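Local coordinates for protein ORF 37 (Human herpesvirus 8 type M, PDB 3FHD) that cuts DNA as a magnesium-dependent endonuclease and exonuclease of the PD-(D/E)XK superfamily, processing branched viral DNA into packageable unit-length genomes, at residues A[212-217]-A[242-247]; A[228-233]-A[238-243]; A[264-269]-A[396-401]; A[323-328]-A[426-431]; A[402-407]-A[469-474]. All blocks are in the same frame, centred on the assembly; numbering follows the deposited sequence.

Interaction 1: residues A[212-217]-A[242-247]; sequences LLATLL and LDFAAN. With MG (magnesium ion), chain E.
Leu213 is the first residue of the helical segment 212-217 to meet Phe244, and it does so with two different carbons. Its CB sits over one face of the phenyl ring, nearer the rim than the middle, 3.9 Å from the ring centroid and 20° off the normal: a CH-pi contact. The nearest ring atom to Leu213 CB is Phe244 CE2, at 3.7 Å. Further out along the leucine, Leu213 CD1 reaches the CD2 side of the ring, 3.9 Å from Phe244 CD2. One residue on, Ala214 takes the far end: its CB touches Phe244 CE1 at 3.8 Å, and its backbone N stands obliquely to CZ at a like distance. Phe244 reaches the helix because CG is anti to its backbone N (chi1 178°), which carries the ring out from the strand to the helix surface. The side-chain contacts are apolar. Just before Phe244, Asp243 turns another way and gives OD2 to the magnesium ion at 2.4 Å, sharing it with Glu266 and Ile267. Strand 244-245 forms the edge of the large mixed sheet, paired with strand 262-269; helix 203-217 packs on that sheet, Leu213 also touching Tyr265 and Ile267, and Leu459 of strand 455-464.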
# COMPACT_ATOMS: atom_id res chain seq x y z
N LEU A 212 -17.95 2.29 1.46
CA LEU A 212 -18.60 1.22 2.22
C LEU A 212 -18.00 1.00 3.61
O LEU A 212 -18.75 0.88 4.60
CB LEU A 212 -18.57 -0.10 1.44
CG LEU A 212 -19.40 -0.19 0.14
CD1 LEU A 212 -18.95 -1.36 -0.73
CD2 LEU A 212 -20.90 -0.30 0.46
N LEU A 213 -16.67 0.94 3.69
CA LEU A 213 -15.97 0.78 4.97
C LEU A 213 -16.26 1.96 5.90
O LEU A 213 -16.66 1.79 7.05
CB LEU A 213 -14.44 0.61 4.72
CG LEU A 213 -14.02 -0.64 3.93
CD1 LEU A 213 -12.50 -0.72 3.59
CD2 LEU A 213 -14.49 -1.91 4.65
N ALA A 214 -16.08 3.17 5.36
CA ALA A 214 -16.25 4.41 6.12
C ALA A 214 -17.70 4.61 6.63
O ALA A 214 -17.93 4.89 7.82
CB ALA A 214 -15.81 5.58 5.25
N THR A 215 -18.66 4.45 5.72
CA THR A 215 -20.07 4.70 5.98
C THR A 215 -20.82 3.56 6.68
O THR A 215 -21.71 3.80 7.53
CB THR A 215 -20.78 5.03 4.65
OG1 THR A 215 -20.14 6.16 4.06
CG2 THR A 215 -22.26 5.34 4.89
N LEU A 216 -20.50 2.32 6.33
CA LEU A 216 -21.29 1.19 6.83
C LEU A 216 -20.64 0.39 7.94
O LEU A 216 -21.34 -0.17 8.78
CB LEU A 216 -21.76 0.27 5.69
CG LEU A 216 -22.46 0.92 4.49
CD1 LEU A 216 -22.81 -0.13 3.45
CD2 LEU A 216 -23.73 1.72 4.87
N LEU A 217 -19.31 0.33 7.95
CA LEU A 217 -18.59 -0.41 8.99
C LEU A 217 -18.06 0.48 10.10
O LEU A 217 -17.95 0.05 11.23
CB LEU A 217 -17.41 -1.22 8.40
CG LEU A 217 -17.66 -2.67 7.97
CD1 LEU A 217 -18.80 -2.77 6.96
CD2 LEU A 217 -16.37 -3.30 7.40
N LEU A 242 -1.43 3.36 2.19
CA LEU A 242 -2.53 2.58 2.68
C LEU A 242 -3.80 2.94 1.94
O LEU A 242 -3.95 4.07 1.49
CB LEU A 242 -2.72 2.81 4.16
CG LEU A 242 -1.53 2.58 5.13
CD1 LEU A 242 -1.91 2.95 6.54
CD2 LEU A 242 -1.02 1.12 5.08
N ASP A 243 -4.73 2.00 1.84
CA ASP A 243 -6.01 2.31 1.18
C ASP A 243 -6.96 3.01 2.17
O ASP A 243 -7.56 4.03 1.82
CB ASP A 243 -6.68 1.05 0.63
CG ASP A 243 -5.86 0.37 -0.45
OD1 ASP A 243 -4.92 0.99 -0.98
OD2 ASP A 243 -6.16 -0.78 -0.79
N PHE A 244 -7.12 2.45 3.36
CA PHE A 244 -8.10 2.95 4.35
C PHE A 244 -7.71 2.54 5.76
O PHE A 244 -7.21 1.44 5.95
CB PHE A 244 -9.47 2.32 4.02
CG PHE A 244 -10.56 2.69 4.98
CD1 PHE A 244 -11.22 3.91 4.87
CD2 PHE A 244 -10.92 1.83 6.01
CE1 PHE A 244 -12.26 4.25 5.81
CE2 PHE A 244 -11.92 2.17 6.94
CZ PHE A 244 -12.59 3.37 6.82
N ALA A 245 -7.99 3.41 6.75
CA ALA A 245 -7.81 3.04 8.15
C ALA A 245 -8.90 3.66 9.01
O ALA A 245 -9.36 4.80 8.76
CB ALA A 245 -6.44 3.44 8.65
N ALA A 246 -9.31 2.90 10.01
CA ALA A 246 -10.27 3.40 11.00
C ALA A 246 -9.53 3.65 12.32
O ALA A 246 -8.57 2.95 12.65
CB ALA A 246 -11.42 2.39 11.17
N ASN A 247 -9.96 4.67 13.08
CA ASN A 247 -9.20 5.19 14.26
C ASN A 247 -7.83 5.83 13.97
O ASN A 247 -6.84 5.56 14.66
CB ASN A 247 -9.00 4.10 15.34
CG ASN A 247 -10.31 3.61 15.94
OD1 ASN A 247 -10.56 3.80 17.13
ND2 ASN A 247 -11.14 2.96 15.13
MG MG E . -5.77 -1.76 -2.94

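Interaction 2: residues A[228-233]-A[238-243]; sequences GFMQSP and FGVSLD. With MG (magnesium ion), chain E; SO4 (sulfate ion), chain B.
Met230 has CG anti to its carbonyl carbon (chi1 -71°) and then bends at chi3 (-31°), which swings CE across to segment 238-243. There Met230 CE lies 3.5 Å from Val240 CG2 and 3.6 Å from Leu242 CG, the methionine meeting the leucine side chain at about a right angle. Phe229, with CG anti to the backbone N, lays CD1 and CE1 obliquely along the backbone from Gly239 to Ser241; the ring lies close over the glycine, with Phe229 CE1 3.7 Å from Gly239 C. The backbones are joined by a reciprocal pair, Met230 N to Val240 O at 2.7 Å and nearly straight, and Val240 N to Met230 O at 3.1 Å with the donor above the carbonyl plane. Ser232 N adds a third bond, to Phe238 O at 2.8 Å. Beyond the pairing, Ser241 turns to a sulfate ion, probably from the crystallisation liquor: its OG donates to O4 at 2.8 Å and its N to O3 at 3.1 Å. Arg161, Ser167 and Ser168 also bond the anion. This is an antiparallel beta hairpin, with Met230-Val240 the hydrogen-bonded pair and Gln231-Gly239 the non-hydrogen-bonded one, and its second arm runs directly into Asp243, the aspartate of the PD-(D/E)XK metal site.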
# COMPACT_ATOMS: atom_id res chain seq x y z
N GLY A 228 -0.98 9.26 1.84
CA GLY A 228 0.11 9.42 0.89
C GLY A 228 1.11 8.27 1.01
O GLY A 228 0.78 7.18 1.48
N PHE A 229 2.33 8.52 0.55
CA PHE A 229 3.33 7.49 0.56
C PHE A 229 4.21 7.61 1.83
O PHE A 229 4.80 8.65 2.07
CB PHE A 229 4.23 7.63 -0.66
CG PHE A 229 5.09 6.41 -0.88
CD1 PHE A 229 4.51 5.15 -1.06
CD2 PHE A 229 6.47 6.52 -0.88
CE1 PHE A 229 5.33 3.99 -1.28
CE2 PHE A 229 7.28 5.42 -1.08
CZ PHE A 229 6.71 4.16 -1.26
N MET A 230 4.24 6.55 2.63
CA MET A 230 4.95 6.53 3.89
C MET A 230 6.26 5.77 3.72
O MET A 230 6.24 4.53 3.75
CB MET A 230 4.10 5.83 4.94
CG MET A 230 2.91 6.70 5.32
SD MET A 230 1.59 5.98 6.31
CE MET A 230 1.59 4.30 5.81
N GLN A 231 7.37 6.50 3.60
CA GLN A 231 8.70 5.89 3.53
C GLN A 231 9.06 5.40 4.97
O GLN A 231 8.60 5.99 5.97
CB GLN A 231 9.71 6.95 3.07
CG GLN A 231 9.37 7.59 1.71
CD GLN A 231 10.20 8.85 1.43
OE1 GLN A 231 11.24 8.78 0.76
NE2 GLN A 231 9.74 9.99 1.95
N SER A 232 9.86 4.35 5.08
CA SER A 232 10.47 3.97 6.36
C SER A 232 11.52 4.99 6.83
O SER A 232 12.55 5.16 6.19
CB SER A 232 11.12 2.57 6.31
OG SER A 232 12.00 2.40 7.44
N PRO A 233 11.28 5.66 7.99
CA PRO A 233 12.32 6.61 8.46
C PRO A 233 13.56 5.91 9.00
O PRO A 233 14.61 6.55 9.14
CB PRO A 233 11.60 7.40 9.57
CG PRO A 233 10.50 6.43 10.06
CD PRO A 233 10.08 5.66 8.84
N PHE A 238 12.20 0.79 2.35
CA PHE A 238 10.82 0.32 2.28
C PHE A 238 9.82 1.49 2.39
O PHE A 238 10.13 2.54 2.95
CB PHE A 238 10.47 -0.66 3.40
CG PHE A 238 11.28 -1.92 3.43
CD1 PHE A 238 11.13 -2.87 2.42
CD2 PHE A 238 12.15 -2.20 4.53
CE1 PHE A 238 11.87 -4.08 2.45
CE2 PHE A 238 12.89 -3.42 4.57
CZ PHE A 238 12.75 -4.33 3.52
N GLY A 239 8.62 1.28 1.86
CA GLY A 239 7.54 2.25 2.01
C GLY A 239 6.22 1.68 1.53
O GLY A 239 6.20 0.72 0.73
N VAL A 240 5.13 2.26 2.00
CA VAL A 240 3.79 1.84 1.62
C VAL A 240 2.85 3.05 1.45
O VAL A 240 3.10 4.16 1.98
CB VAL A 240 3.15 0.86 2.66
CG1 VAL A 240 4.06 -0.35 2.96
CG2 VAL A 240 2.84 1.56 3.95
N SER A 241 1.77 2.84 0.70
CA SER A 241 0.62 3.73 0.90
C SER A 241 -0.52 2.82 1.41
O SER A 241 -0.53 1.61 1.12
CB SER A 241 0.22 4.50 -0.37
OG SER A 241 -0.09 3.58 -1.40
N LEU A 242 -1.43 3.36 2.19
CA LEU A 242 -2.53 2.58 2.68
C LEU A 242 -3.80 2.94 1.94
O LEU A 242 -3.95 4.07 1.49
CB LEU A 242 -2.72 2.81 4.16
CG LEU A 242 -1.53 2.58 5.13
CD1 LEU A 242 -1.91 2.95 6.54
CD2 LEU A 242 -1.02 1.12 5.08
N ASP A 243 -4.73 2.00 1.84
CA ASP A 243 -6.01 2.31 1.18
C ASP A 243 -6.96 3.01 2.17
O ASP A 243 -7.56 4.03 1.82
CB ASP A 243 -6.68 1.05 0.63
CG ASP A 243 -5.86 0.37 -0.45
OD1 ASP A 243 -4.92 0.99 -0.98
OD2 ASP A 243 -6.16 -0.78 -0.79
MG MG E . -5.77 -1.76 -2.94
S SO4 B . 1.92 0.43 -2.27
O1 SO4 B . 2.89 -0.15 -3.18
O2 SO4 B . 0.65 -0.29 -2.40
O3 SO4 B . 2.46 0.26 -0.94
O4 SO4 B . 1.82 1.85 -2.50

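Interaction 3: residues A[264-269]-A[396-401]; sequences VYEIKC and FYQVLL. With MG (magnesium ion), chain E; SO4 (sulfate ion), chain B.
Gln398 and Glu266 bury the most surface here, and their flat ends lie stacked: the amide of Gln398 and the carboxylate of Glu266 have planes 17° apart, with the two CD atoms 3.9 Å from each other, although the side chains as a whole cross at about a right angle. Gln398, its CG anti to the backbone N (chi1 175°) and the chain extended beyond, reaches from helix 394-412 to the active-site strand. Its OE1 accepts a hydrogen bond from Lys268 NZ at 2.9 Å, the donor tilted 26° from the carbonyl plane, while NE2 makes a weak bond to the sulfate ion. Nearer the backbones, Val399 CG2 packs on Glu266 CB at 3.8 Å, the apolar part of the contact. Glu266 OE2 binds the magnesium ion at 2.4 Å, and Ile267 O binds it at the same length; Asp243 supplies a third protein ligand. Lys268 NZ also forms a salt bridge with Glu266 OE2 at 2.9 Å, approaching from above the carboxylate plane. Glu266 and Lys268 thus fit the (D/E)XK signature. Gln398 binds no metal itself but bonds the ammonium that bridges to Glu266, consistent with a second-shell role in orienting Lys268. Both carboxylate oxygens of Glu266 are therefore held, OE2 by magnesium and Lys268, and OE1 by the amide of Gln402, one turn on along the helix.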
# COMPACT_ATOMS: atom_id res chain seq x y z
N VAL A 264 -6.53 -1.39 9.98
CA VAL A 264 -5.98 -1.03 8.66
C VAL A 264 -6.53 -1.97 7.58
O VAL A 264 -6.45 -3.20 7.73
CB VAL A 264 -4.40 -0.98 8.69
CG1 VAL A 264 -3.84 -0.67 7.29
CG2 VAL A 264 -3.92 0.06 9.74
N TYR A 265 -7.05 -1.42 6.47
CA TYR A 265 -7.62 -2.25 5.38
C TYR A 265 -6.93 -2.05 4.01
O TYR A 265 -6.73 -0.91 3.56
CB TYR A 265 -9.13 -1.97 5.18
CG TYR A 265 -10.05 -2.19 6.37
CD1 TYR A 265 -10.99 -3.22 6.37
CD2 TYR A 265 -10.02 -1.32 7.47
CE1 TYR A 265 -11.85 -3.40 7.46
CE2 TYR A 265 -10.88 -1.48 8.55
CZ TYR A 265 -11.79 -2.52 8.54
OH TYR A 265 -12.63 -2.70 9.62
N GLU A 266 -6.51 -3.16 3.40
CA GLU A 266 -6.07 -3.19 2.02
C GLU A 266 -7.29 -3.59 1.15
O GLU A 266 -7.87 -4.64 1.36
CB GLU A 266 -4.91 -4.18 1.87
CG GLU A 266 -4.45 -4.44 0.44
CD GLU A 266 -4.09 -3.17 -0.36
OE1 GLU A 266 -3.43 -2.21 0.16
OE2 GLU A 266 -4.43 -3.16 -1.55
N ILE A 267 -7.65 -2.76 0.18
CA ILE A 267 -8.88 -2.96 -0.61
C ILE A 267 -8.54 -3.64 -1.94
O ILE A 267 -7.60 -3.24 -2.60
CB ILE A 267 -9.61 -1.60 -0.82
CG1 ILE A 267 -10.23 -1.13 0.50
CG2 ILE A 267 -10.69 -1.69 -1.96
CD1 ILE A 267 -10.50 0.33 0.55
N LYS A 268 -9.28 -4.70 -2.31
CA LYS A 268 -9.12 -5.36 -3.64
C LYS A 268 -10.51 -5.48 -4.29
O LYS A 268 -11.49 -5.61 -3.58
CB LYS A 268 -8.54 -6.78 -3.50
CG LYS A 268 -7.18 -6.85 -2.79
CD LYS A 268 -6.14 -6.11 -3.64
CE LYS A 268 -4.81 -6.06 -2.90
NZ LYS A 268 -3.86 -5.14 -3.58
N CYS A 269 -10.59 -5.42 -5.60
CA CYS A 269 -11.88 -5.66 -6.28
C CYS A 269 -11.75 -6.88 -7.16
O CYS A 269 -10.68 -7.10 -7.75
CB CYS A 269 -12.31 -4.43 -7.07
SG CYS A 269 -12.39 -2.94 -6.09
N PHE A 396 -0.86 -11.27 0.99
CA PHE A 396 -0.40 -11.51 2.34
C PHE A 396 0.88 -10.72 2.65
O PHE A 396 0.95 -10.04 3.68
CB PHE A 396 -0.21 -13.02 2.65
CG PHE A 396 0.31 -13.26 4.02
CD1 PHE A 396 -0.56 -13.27 5.13
CD2 PHE A 396 1.68 -13.45 4.25
CE1 PHE A 396 -0.07 -13.48 6.43
CE2 PHE A 396 2.17 -13.68 5.56
CZ PHE A 396 1.30 -13.68 6.63
N TYR A 397 1.84 -10.79 1.74
CA TYR A 397 3.10 -10.06 1.80
C TYR A 397 2.89 -8.53 1.74
O TYR A 397 3.60 -7.78 2.37
CB TYR A 397 3.95 -10.46 0.59
CG TYR A 397 4.63 -11.78 0.79
CD1 TYR A 397 5.99 -11.84 1.12
CD2 TYR A 397 3.91 -12.98 0.72
CE1 TYR A 397 6.63 -13.08 1.33
CE2 TYR A 397 4.53 -14.23 0.96
CZ TYR A 397 5.90 -14.26 1.27
OH TYR A 397 6.55 -15.47 1.49
N GLN A 398 1.95 -8.09 0.91
CA GLN A 398 1.60 -6.66 0.84
C GLN A 398 1.14 -6.08 2.19
O GLN A 398 1.64 -5.05 2.61
CB GLN A 398 0.53 -6.42 -0.25
CG GLN A 398 0.03 -4.97 -0.29
CD GLN A 398 -0.70 -4.64 -1.58
OE1 GLN A 398 -1.42 -5.49 -2.14
NE2 GLN A 398 -0.51 -3.41 -2.07
N VAL A 399 0.21 -6.76 2.86
CA VAL A 399 -0.30 -6.28 4.14
C VAL A 399 0.79 -6.44 5.22
O VAL A 399 0.84 -5.65 6.17
CB VAL A 399 -1.63 -7.00 4.54
CG1 VAL A 399 -2.19 -6.42 5.85
CG2 VAL A 399 -2.68 -6.84 3.42
N LEU A 400 1.62 -7.47 5.07
CA LEU A 400 2.75 -7.71 5.99
C LEU A 400 3.63 -6.46 6.00
O LEU A 400 3.97 -5.96 7.08
CB LEU A 400 3.57 -8.95 5.55
CG LEU A 400 4.60 -9.44 6.59
CD1 LEU A 400 4.84 -10.96 6.48
CD2 LEU A 400 5.89 -8.66 6.53
N LEU A 401 4.04 -6.00 4.82
CA LEU A 401 4.84 -4.75 4.80
C LEU A 401 4.11 -3.50 5.33
O LEU A 401 4.73 -2.68 6.01
CB LEU A 401 5.45 -4.47 3.42
CG LEU A 401 6.48 -3.32 3.38
CD1 LEU A 401 7.76 -3.65 4.25
CD2 LEU A 401 6.91 -2.99 1.90
MG MG E . -5.77 -1.76 -2.94
S SO4 B . 1.92 0.43 -2.27
O1 SO4 B . 2.89 -0.15 -3.18
O2 SO4 B . 0.65 -0.29 -2.40
O3 SO4 B . 2.46 0.26 -0.94
O4 SO4 B . 1.82 1.85 -2.50

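Interaction 4: residues A[323-328]-A[426-431]; sequences SDYLVA and IATGFF
Tyr325 OH and Thr428 OG1 lie 2.6 Å apart in a short hydrogen bond in which either hydroxyl could be the donor. Thr428 OG1 comes in at the edge of the tyrosine ring, in its plane, and the two side chains approach from opposite directions. The threonine methyl is packed tightly against the phenol oxygen, Thr428 CG2 standing 3.2 Å from Tyr325 OH, so that oxygen rests against both branches of Thr428. Two residues back on the same face of the strand, Ile426 CG2 packs obliquely against Tyr325 CE1 at 4.0 Å. Tyr325 CG takes the crowded position between backbone N and carbonyl carbon (chi1 63°), which sends the ring over to strand 423-432. Tyr325 N donates to Asp324 OD1 at 2.9 Å, while OD2 of that aspartate makes salt bridges to Arg270 and Lys272. Both strands belong to the large mixed sheet, but the tyrosine, from the loop before strand 326-328, reaches a strand that is not that strand's sheet neighbour; it also touches Lys268 and meets the ring of Tyr395. Both hydroxyls belong to buried residues, and their mutual bond gives each a polar partner beside a charged cluster of Lys268, Arg270 and Asp324.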
# COMPACT_ATOMS: atom_id res chain seq x y z
N SER A 323 -2.38 -18.98 -6.59
CA SER A 323 -3.40 -18.57 -7.57
C SER A 323 -4.45 -17.54 -7.09
O SER A 323 -4.84 -16.66 -7.88
CB SER A 323 -4.08 -19.80 -8.23
OG SER A 323 -5.22 -20.28 -7.51
N ASP A 324 -4.93 -17.64 -5.85
CA ASP A 324 -5.75 -16.55 -5.31
C ASP A 324 -5.58 -16.45 -3.81
O ASP A 324 -4.86 -17.23 -3.19
CB ASP A 324 -7.24 -16.60 -5.73
CG ASP A 324 -7.81 -15.21 -6.10
OD1 ASP A 324 -7.43 -14.21 -5.48
OD2 ASP A 324 -8.64 -15.11 -7.03
N TYR A 325 -6.23 -15.47 -3.21
CA TYR A 325 -5.81 -15.07 -1.88
C TYR A 325 -6.70 -15.48 -0.72
O TYR A 325 -6.40 -15.13 0.43
CB TYR A 325 -5.50 -13.59 -1.84
CG TYR A 325 -6.69 -12.72 -2.13
CD1 TYR A 325 -7.60 -12.39 -1.12
CD2 TYR A 325 -6.88 -12.19 -3.41
CE1 TYR A 325 -8.68 -11.57 -1.39
CE2 TYR A 325 -7.95 -11.36 -3.69
CZ TYR A 325 -8.83 -11.04 -2.68
OH TYR A 325 -9.88 -10.22 -2.99
N LEU A 326 -7.77 -16.23 -1.02
CA LEU A 326 -8.57 -16.86 0.02
C LEU A 326 -8.41 -18.39 -0.04
O LEU A 326 -8.39 -18.99 -1.12
CB LEU A 326 -10.06 -16.50 -0.09
CG LEU A 326 -10.50 -15.03 0.11
CD1 LEU A 326 -11.98 -14.81 -0.36
CD2 LEU A 326 -10.31 -14.57 1.57
N VAL A 327 -8.29 -19.00 1.13
CA VAL A 327 -8.22 -20.45 1.23
C VAL A 327 -9.22 -20.94 2.26
O VAL A 327 -9.56 -20.22 3.22
CB VAL A 327 -6.80 -20.92 1.61
CG1 VAL A 327 -5.82 -20.67 0.47
CG2 VAL A 327 -6.33 -20.25 2.89
N ALA A 328 -9.69 -22.17 2.08
CA ALA A 328 -10.51 -22.85 3.06
C ALA A 328 -9.77 -24.09 3.52
O ALA A 328 -9.12 -24.76 2.71
CB ALA A 328 -11.88 -23.23 2.47
N ILE A 426 -7.96 -7.59 4.67
CA ILE A 426 -8.18 -7.38 3.26
C ILE A 426 -9.69 -7.23 3.07
O ILE A 426 -10.46 -8.09 3.50
CB ILE A 426 -7.64 -8.53 2.41
CG1 ILE A 426 -6.10 -8.58 2.52
CG2 ILE A 426 -8.08 -8.38 0.94
CD1 ILE A 426 -5.52 -9.97 2.15
N ALA A 427 -10.08 -6.12 2.43
CA ALA A 427 -11.48 -5.84 2.11
C ALA A 427 -11.70 -6.06 0.61
O ALA A 427 -11.21 -5.30 -0.20
CB ALA A 427 -11.81 -4.42 2.47
N THR A 428 -12.50 -7.08 0.28
CA THR A 428 -12.71 -7.49 -1.10
C THR A 428 -14.10 -7.08 -1.52
O THR A 428 -15.07 -7.50 -0.89
CB THR A 428 -12.59 -9.03 -1.22
OG1 THR A 428 -11.25 -9.45 -0.93
CG2 THR A 428 -12.92 -9.47 -2.63
N GLY A 429 -14.19 -6.26 -2.58
CA GLY A 429 -15.46 -5.83 -3.15
C GLY A 429 -15.84 -6.58 -4.42
O GLY A 429 -14.99 -6.90 -5.22
N PHE A 430 -17.14 -6.83 -4.58
CA PHE A 430 -17.71 -7.54 -5.73
C PHE A 430 -18.76 -6.62 -6.29
O PHE A 430 -19.39 -5.85 -5.53
CB PHE A 430 -18.36 -8.86 -5.31
CG PHE A 430 -17.39 -9.89 -4.78
CD1 PHE A 430 -16.90 -10.90 -5.61
CD2 PHE A 430 -16.97 -9.86 -3.45
CE1 PHE A 430 -16.00 -11.84 -5.14
CE2 PHE A 430 -16.08 -10.82 -2.96
CZ PHE A 430 -15.59 -11.81 -3.81
N PHE A 431 -18.93 -6.68 -7.61
CA PHE A 431 -19.71 -5.67 -8.33
C PHE A 431 -20.62 -6.27 -9.40
O PHE A 431 -20.44 -7.42 -9.81
CB PHE A 431 -18.79 -4.60 -8.97
CG PHE A 431 -18.02 -3.77 -7.98
CD1 PHE A 431 -18.53 -2.55 -7.53
CD2 PHE A 431 -16.79 -4.19 -7.50
CE1 PHE A 431 -17.82 -1.76 -6.61
CE2 PHE A 431 -16.08 -3.41 -6.57
CZ PHE A 431 -16.62 -2.19 -6.12

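Interaction 5: residues A[402-407]-A[469-474]; sequences QSSIVE and GAKHRL
Within segment 469-474, Lys471 makes all the contacts with 402-407, and nearly all of them through its last two atoms. From CB the chain heads toward helix 394-412; CG packs against Leu400, just before the segment in that helix. Lys471 CD comes only to 4.2 Å from Ser403 OG, and the bend at chi3 (99°) turns the rest of the chain in between the serines and Glu407. Lys471 CE lies close to two hydroxyls, 3.2 Å from Ser404 OG and 3.3 Å from Ser403 OG. The setting is a wide helix-helix crossing: the axes of the two short segments pass 11.6 Å apart at a signed angle of -98°, almost perpendicular, so a long side chain is what bridges them. At the tip, Lys471 NZ donates to Ser403 OG at 3.0 Å, a hydroxyl that also bonds the carbonyl of Leu400. Lys471 NZ meets Glu407 OE1 at 2.9 Å in a salt bridge whose hydrogen-bond geometry is weak. Two waters back this up: one accepts from Lys471 NZ at 2.7 Å and donates to Glu407 OE1, while the other donates to Glu407 OE2 and takes a weak bond from NZ. Glu407 lies extended beyond CG, and its OE2 is held in addition by the hydroxyl of Tyr424 on strand 423-432.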
# COMPACT_ATOMS: atom_id res chain seq x y z
N GLN A 402 2.82 -3.34 5.01
CA GLN A 402 2.05 -2.24 5.55
C GLN A 402 2.00 -2.33 7.07
O GLN A 402 2.11 -1.29 7.74
CB GLN A 402 0.61 -2.19 4.99
CG GLN A 402 0.53 -2.07 3.50
CD GLN A 402 -0.89 -2.14 2.96
OE1 GLN A 402 -1.86 -2.17 3.71
NE2 GLN A 402 -1.00 -2.15 1.65
N SER A 403 1.87 -3.53 7.64
CA SER A 403 1.92 -3.64 9.10
C SER A 403 3.27 -3.17 9.69
O SER A 403 3.30 -2.51 10.73
CB SER A 403 1.58 -5.08 9.63
OG SER A 403 2.63 -6.02 9.37
N SER A 404 4.38 -3.52 9.05
CA SER A 404 5.72 -3.16 9.52
C SER A 404 5.92 -1.64 9.51
O SER A 404 6.47 -1.08 10.49
CB SER A 404 6.77 -3.83 8.62
OG SER A 404 6.71 -5.23 8.81
N ILE A 405 5.45 -0.98 8.44
CA ILE A 405 5.57 0.47 8.33
C ILE A 405 4.65 1.19 9.32
O ILE A 405 5.08 2.11 10.01
CB ILE A 405 5.37 1.02 6.91
CG1 ILE A 405 6.49 0.52 5.95
CG2 ILE A 405 5.20 2.59 6.92
CD1 ILE A 405 7.89 0.89 6.40
N VAL A 406 3.39 0.76 9.41
CA VAL A 406 2.46 1.31 10.43
C VAL A 406 3.03 1.21 11.86
O VAL A 406 2.95 2.15 12.67
CB VAL A 406 1.06 0.65 10.36
CG1 VAL A 406 0.23 1.05 11.57
CG2 VAL A 406 0.32 1.08 9.12
N GLU A 407 3.55 0.03 12.21
CA GLU A 407 4.10 -0.19 13.55
C GLU A 407 5.39 0.57 13.85
O GLU A 407 5.60 1.00 14.99
CB GLU A 407 4.21 -1.69 13.83
CG GLU A 407 2.81 -2.30 14.04
CD GLU A 407 2.73 -3.79 13.78
OE1 GLU A 407 3.80 -4.46 13.79
OE2 GLU A 407 1.58 -4.29 13.55
N GLY A 469 8.60 -13.57 14.11
CA GLY A 469 9.77 -14.21 13.53
C GLY A 469 9.63 -14.25 12.02
O GLY A 469 10.62 -14.07 11.30
N ALA A 470 8.41 -14.47 11.55
CA ALA A 470 8.13 -14.54 10.12
C ALA A 470 8.39 -13.18 9.48
O ALA A 470 9.09 -13.09 8.48
CB ALA A 470 6.70 -15.01 9.85
N LYS A 471 7.85 -12.11 10.06
CA LYS A 471 8.12 -10.75 9.55
C LYS A 471 9.59 -10.41 9.53
O LYS A 471 10.10 -9.86 8.56
CB LYS A 471 7.44 -9.70 10.41
CG LYS A 471 6.03 -9.41 10.02
CD LYS A 471 5.35 -8.68 11.13
CE LYS A 471 5.29 -7.21 10.91
NZ LYS A 471 4.31 -6.58 11.84
N HIS A 472 10.28 -10.72 10.64
CA HIS A 472 11.71 -10.45 10.73
C HIS A 472 12.50 -11.12 9.58
O HIS A 472 13.35 -10.49 8.96
CB HIS A 472 12.25 -10.84 12.11
CG HIS A 472 13.74 -10.66 12.26
ND1 HIS A 472 14.64 -11.67 12.00
CD2 HIS A 472 14.47 -9.59 12.66
CE1 HIS A 472 15.87 -11.23 12.23
NE2 HIS A 472 15.79 -9.97 12.62
N ARG A 473 12.20 -12.39 9.29
CA ARG A 473 12.96 -13.12 8.25
C ARG A 473 12.71 -12.54 6.84
O ARG A 473 13.64 -12.34 6.07
CB ARG A 473 12.62 -14.61 8.26
CG ARG A 473 13.65 -15.39 7.44
CD ARG A 473 13.22 -16.78 7.07
NE ARG A 473 13.27 -17.70 8.19
CZ ARG A 473 12.85 -18.96 8.11
NH1 ARG A 473 12.38 -19.43 6.95
NH2 ARG A 473 12.89 -19.75 9.18
N LEU A 474 11.45 -12.27 6.54
CA LEU A 474 11.06 -11.77 5.20
C LEU A 474 11.62 -10.37 4.95
O LEU A 474 12.15 -10.08 3.85
CB LEU A 474 9.52 -11.81 5.04
CG LEU A 474 8.91 -13.21 5.11
CD1 LEU A 474 7.37 -13.13 5.08
CD2 LEU A 474 9.40 -14.12 3.95
O HOH W 1 1.56 -7.21 13.41
O HOH W 2 6.10 -4.91 13.03

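How the interactions relate
The first contact along the chain starts on helix 203-217, and interaction 1 closes the loop from it to strand 244-245. Interaction 2, a tight hairpin, opens inside that loop and ends on the same stretch, its second arm overlapping interaction 1 at Leu242 and Asp243. Interaction 3 then joins the neighbouring strand 262-269 to helix 394-412 over some 130 residues. Interaction 4 crosses it, opening within that span and closing beyond it on strand 423-432, next to 262-269 in the sheet. Interaction 5 starts further along helix 394-412, also crosses interaction 4, and ties in helix 468-489. Interactions 1, 2 and 3 converge on magnesium, where Asp243 OD2 lies 2.7 Å from Ile267 N.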